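Local coordinates for 5'-Methylthioadenosine Nucleosidase (Arabidopsis thaliana, PDB 2H8G), which belongs to the phosphorylase superfamily as a nucleosidase by name, and holds adenine in a pocket of its mixed alpha/beta fold, at residues 109-114 / 213-218. Sequence-based numbering, arbitrary orientation.
Sequences DIIINA and LKIPVV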
ATOM      1  N   ASP A 109      -9.651  -0.360 -19.905  1.00 24.53           N
ATOM      2  CA  ASP A 109     -10.362   0.885 -20.157  1.00 24.50           C
ATOM      3  C   ASP A 109     -10.980   1.352 -18.848  1.00 23.31           C
ATOM      4  O   ASP A 109     -11.161   2.545 -18.618  1.00 22.23           O
ATOM      5  CB  ASP A 109     -11.476   0.676 -21.185  1.00 27.92           C
ATOM      6  CG  ASP A 109     -10.949   0.230 -22.532  1.00 31.45           C
ATOM      7  OD1 ASP A 109     -10.095   0.940 -23.099  1.00 34.67           O
ATOM      8  OD2 ASP A 109     -11.394  -0.828 -23.023  1.00 33.66           O
ATOM      9  N   ILE A 110     -11.296   0.391 -17.988  1.00 23.20           N
ATOM     10  CA  ILE A 110     -11.920   0.682 -16.708  1.00 21.86           C
ATOM     11  C   ILE A 110     -11.601  -0.425 -15.716  1.00 21.74           C
ATOM     12  O   ILE A 110     -11.432  -1.584 -16.097  1.00 21.87           O
ATOM     13  CB  ILE A 110     -13.455   0.815 -16.886  1.00 22.88           C
ATOM     14  CG1 ILE A 110     -14.125   1.203 -15.565  1.00 23.57           C
ATOM     15  CG2 ILE A 110     -14.024  -0.485 -17.430  1.00 24.57           C
ATOM     16  CD1 ILE A 110     -15.563   1.698 -15.745  1.00 24.52           C
ATOM     17  N   ILE A 111     -11.506  -0.058 -14.440  1.00 20.22           N
ATOM     18  CA  ILE A 111     -11.211  -1.017 -13.385  1.00 20.17           C
ATOM     19  C   ILE A 111     -12.425  -1.146 -12.480  1.00 19.39           C
ATOM     20  O   ILE A 111     -13.086  -0.158 -12.181  1.00 18.55           O
ATOM     21  CB  ILE A 111     -10.030  -0.541 -12.514  1.00 20.10           C
ATOM     22  CG1 ILE A 111      -8.759  -0.460 -13.354  1.00 22.69           C
ATOM     23  CG2 ILE A 111      -9.836  -1.487 -11.332  1.00 21.85           C
ATOM     24  CD1 ILE A 111      -7.650   0.314 -12.690  1.00 27.60           C
ATOM     25  N   ILE A 112     -12.730  -2.367 -12.063  1.00 17.62           N
ATOM     26  CA  ILE A 112     -13.841  -2.585 -11.151  1.00 18.45           C
ATOM     27  C   ILE A 112     -13.282  -3.292  -9.927  1.00 18.76           C
ATOM     28  O   ILE A 112     -12.753  -4.396 -10.036  1.00 18.21           O
ATOM     29  CB  ILE A 112     -14.943  -3.497 -11.744  1.00 18.79           C
ATOM     30  CG1 ILE A 112     -15.511  -2.885 -13.025  1.00 20.66           C
ATOM     31  CG2 ILE A 112     -16.054  -3.693 -10.707  1.00 19.22           C
ATOM     32  CD1 ILE A 112     -16.550  -3.758 -13.706  1.00 22.36           C
ATOM     33  N   ASN A 113     -13.364  -2.639  -8.772  1.00 16.68           N
ATOM     34  CA  ASN A 113     -12.906  -3.238  -7.521  1.00 16.73           C
ATOM     35  C   ASN A 113     -14.169  -3.839  -6.913  1.00 16.53           C
ATOM     36  O   ASN A 113     -15.045  -3.119  -6.454  1.00 16.78           O
ATOM     37  CB  ASN A 113     -12.328  -2.161  -6.590  1.00 16.99           C
ATOM     38  CG  ASN A 113     -11.944  -2.708  -5.222  1.00 16.81           C
ATOM     39  OD1 ASN A 113     -12.059  -2.008  -4.211  1.00 17.76           O
ATOM     40  ND2 ASN A 113     -11.469  -3.953  -5.183  1.00 17.92           N
ATOM     41  N   ALA A 114     -14.275  -5.164  -6.946  1.00 16.70           N
ATOM     42  CA  ALA A 114     -15.451  -5.838  -6.408  1.00 16.26           C
ATOM     43  C   ALA A 114     -15.064  -6.657  -5.194  1.00 16.05           C
ATOM     44  O   ALA A 114     -14.042  -7.338  -5.198  1.00 17.33           O
ATOM     45  CB  ALA A 114     -16.068  -6.742  -7.479  1.00 17.27           C
ATOM     46  N   LEU A 213      -2.632   6.632 -12.496  1.00 20.96           N
ATOM     47  CA  LEU A 213      -2.496   6.207 -13.882  1.00 20.73           C
ATOM     48  C   LEU A 213      -3.673   6.605 -14.763  1.00 21.97           C
ATOM     49  O   LEU A 213      -3.811   6.122 -15.890  1.00 23.91           O
ATOM     50  CB  LEU A 213      -2.264   4.694 -13.927  1.00 20.38           C
ATOM     51  CG  LEU A 213      -0.942   4.270 -13.276  1.00 23.52           C
ATOM     52  CD1 LEU A 213      -0.826   2.758 -13.270  1.00 25.30           C
ATOM     53  CD2 LEU A 213       0.226   4.902 -14.033  1.00 26.25           C
ATOM     54  N   LYS A 214      -4.512   7.491 -14.236  1.00 23.26           N
ATOM     55  CA  LYS A 214      -5.672   8.015 -14.949  1.00 23.95           C
ATOM     56  C   LYS A 214      -6.577   6.960 -15.579  1.00 23.53           C
ATOM     57  O   LYS A 214      -6.947   7.062 -16.753  1.00 26.14           O
ATOM     58  CB  LYS A 214      -5.208   9.005 -16.021  1.00 27.65           C
ATOM     59  CG  LYS A 214      -4.587  10.281 -15.466  1.00 30.67           C
ATOM     60  CD  LYS A 214      -5.616  11.103 -14.703  1.00 35.40           C
ATOM     61  CE  LYS A 214      -5.106  12.504 -14.403  1.00 38.47           C
ATOM     62  NZ  LYS A 214      -6.125  13.322 -13.680  1.00 41.15           N
ATOM     63  N   ILE A 215      -6.939   5.949 -14.797  1.00 21.57           N
ATOM     64  CA  ILE A 215      -7.824   4.893 -15.275  1.00 20.60           C
ATOM     65  C   ILE A 215      -9.124   4.979 -14.482  1.00 20.24           C
ATOM     66  O   ILE A 215      -9.100   5.008 -13.254  1.00 20.78           O
ATOM     67  CB  ILE A 215      -7.217   3.488 -15.047  1.00 21.55           C
ATOM     68  CG1 ILE A 215      -5.846   3.390 -15.721  1.00 22.16           C
ATOM     69  CG2 ILE A 215      -8.157   2.416 -15.601  1.00 22.28           C
ATOM     70  CD1 ILE A 215      -5.876   3.629 -17.217  1.00 25.72           C
ATOM     71  N   PRO A 216     -10.275   5.041 -15.172  1.00 20.16           N
ATOM     72  CA  PRO A 216     -11.557   5.119 -14.464  1.00 19.78           C
ATOM     73  C   PRO A 216     -11.742   3.907 -13.558  1.00 20.60           C
ATOM     74  O   PRO A 216     -11.396   2.789 -13.938  1.00 20.03           O
ATOM     75  CB  PRO A 216     -12.580   5.128 -15.598  1.00 21.78           C
ATOM     76  CG  PRO A 216     -11.835   5.774 -16.727  1.00 22.83           C
ATOM     77  CD  PRO A 216     -10.464   5.146 -16.630  1.00 20.92           C
ATOM     78  N   VAL A 217     -12.286   4.122 -12.364  1.00 18.42           N
ATOM     79  CA  VAL A 217     -12.507   3.002 -11.459  1.00 19.74           C
ATOM     80  C   VAL A 217     -13.894   3.046 -10.824  1.00 18.50           C
ATOM     81  O   VAL A 217     -14.388   4.104 -10.424  1.00 19.36           O
ATOM     82  CB  VAL A 217     -11.422   2.942 -10.352  1.00 21.18           C
ATOM     83  CG1 VAL A 217     -11.441   4.210  -9.530  1.00 20.94           C
ATOM     84  CG2 VAL A 217     -11.651   1.728  -9.459  1.00 22.43           C
ATOM     85  N   VAL A 218     -14.523   1.877 -10.768  1.00 17.28           N
ATOM     86  CA  VAL A 218     -15.849   1.715 -10.181  1.00 19.01           C
ATOM     87  C   VAL A 218     -15.736   0.667  -9.080  1.00 18.52           C
ATOM     88  O   VAL A 218     -14.846  -0.185  -9.121  1.00 18.74           O
ATOM     89  CB  VAL A 218     -16.871   1.250 -11.246  1.00 19.94           C
ATOM     90  CG1 VAL A 218     -18.191   0.852 -10.591  1.00 26.45           C
ATOM     91  CG2 VAL A 218     -17.106   2.375 -12.251  1.00 23.54           C
TER
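Ile111 and Ile112 pair in parallel with Val217 and Val218, joining the beginnings of strands 110-119 and 217-226 in the central mixed sheet of the phosphorylase-superfamily fold. Three backbone hydrogen bonds, each 2.9 Å long, form the ladder: Ile111 N to Pro216 O, Val218 N to Ile111 O and Asn113 N to Val218 O. The Ile111 carbonyl oxygen also receives a CA-H...O contact from Val217 CA at 3.3 Å. On the face shared by Ile111 and Val217, the Ile111 side chain crosses that of Ile215, which comes from the loop before the strand, at about a right angle, its CD1 3.6 Å from Ile215 CG2. CG1 of Ile111 stands anti to the carbonyl carbon (chi1 -64°) and also meets this methyl, while CB of Ile111 borders Val217 CG2. Ile103 of helix 92-106 packs against both Ile111 and Ile215. Val218, on the same face as Ile112, receives Ile110 through CD1, 3.9 Å from Val218 CG2. Ile112 packs on Val29 and Phe31 of strand 28-32, which pairs in parallel with the other edge of strand 110-119. Asn113 directs its amide to partners outside the pair, OD1 to Lys221 NZ and ND2 to Val32 O. Residues 213-216 lead from helix 203-212 into strand 217-226; a Schellman motif with Lys214 as C-prime residue at positive phi ends the helix. Where the strands begin to pair, the Pro216 ring lies against the carbonyl of Asp109 across the contact, its CD 3.3 Å from Asp109 O.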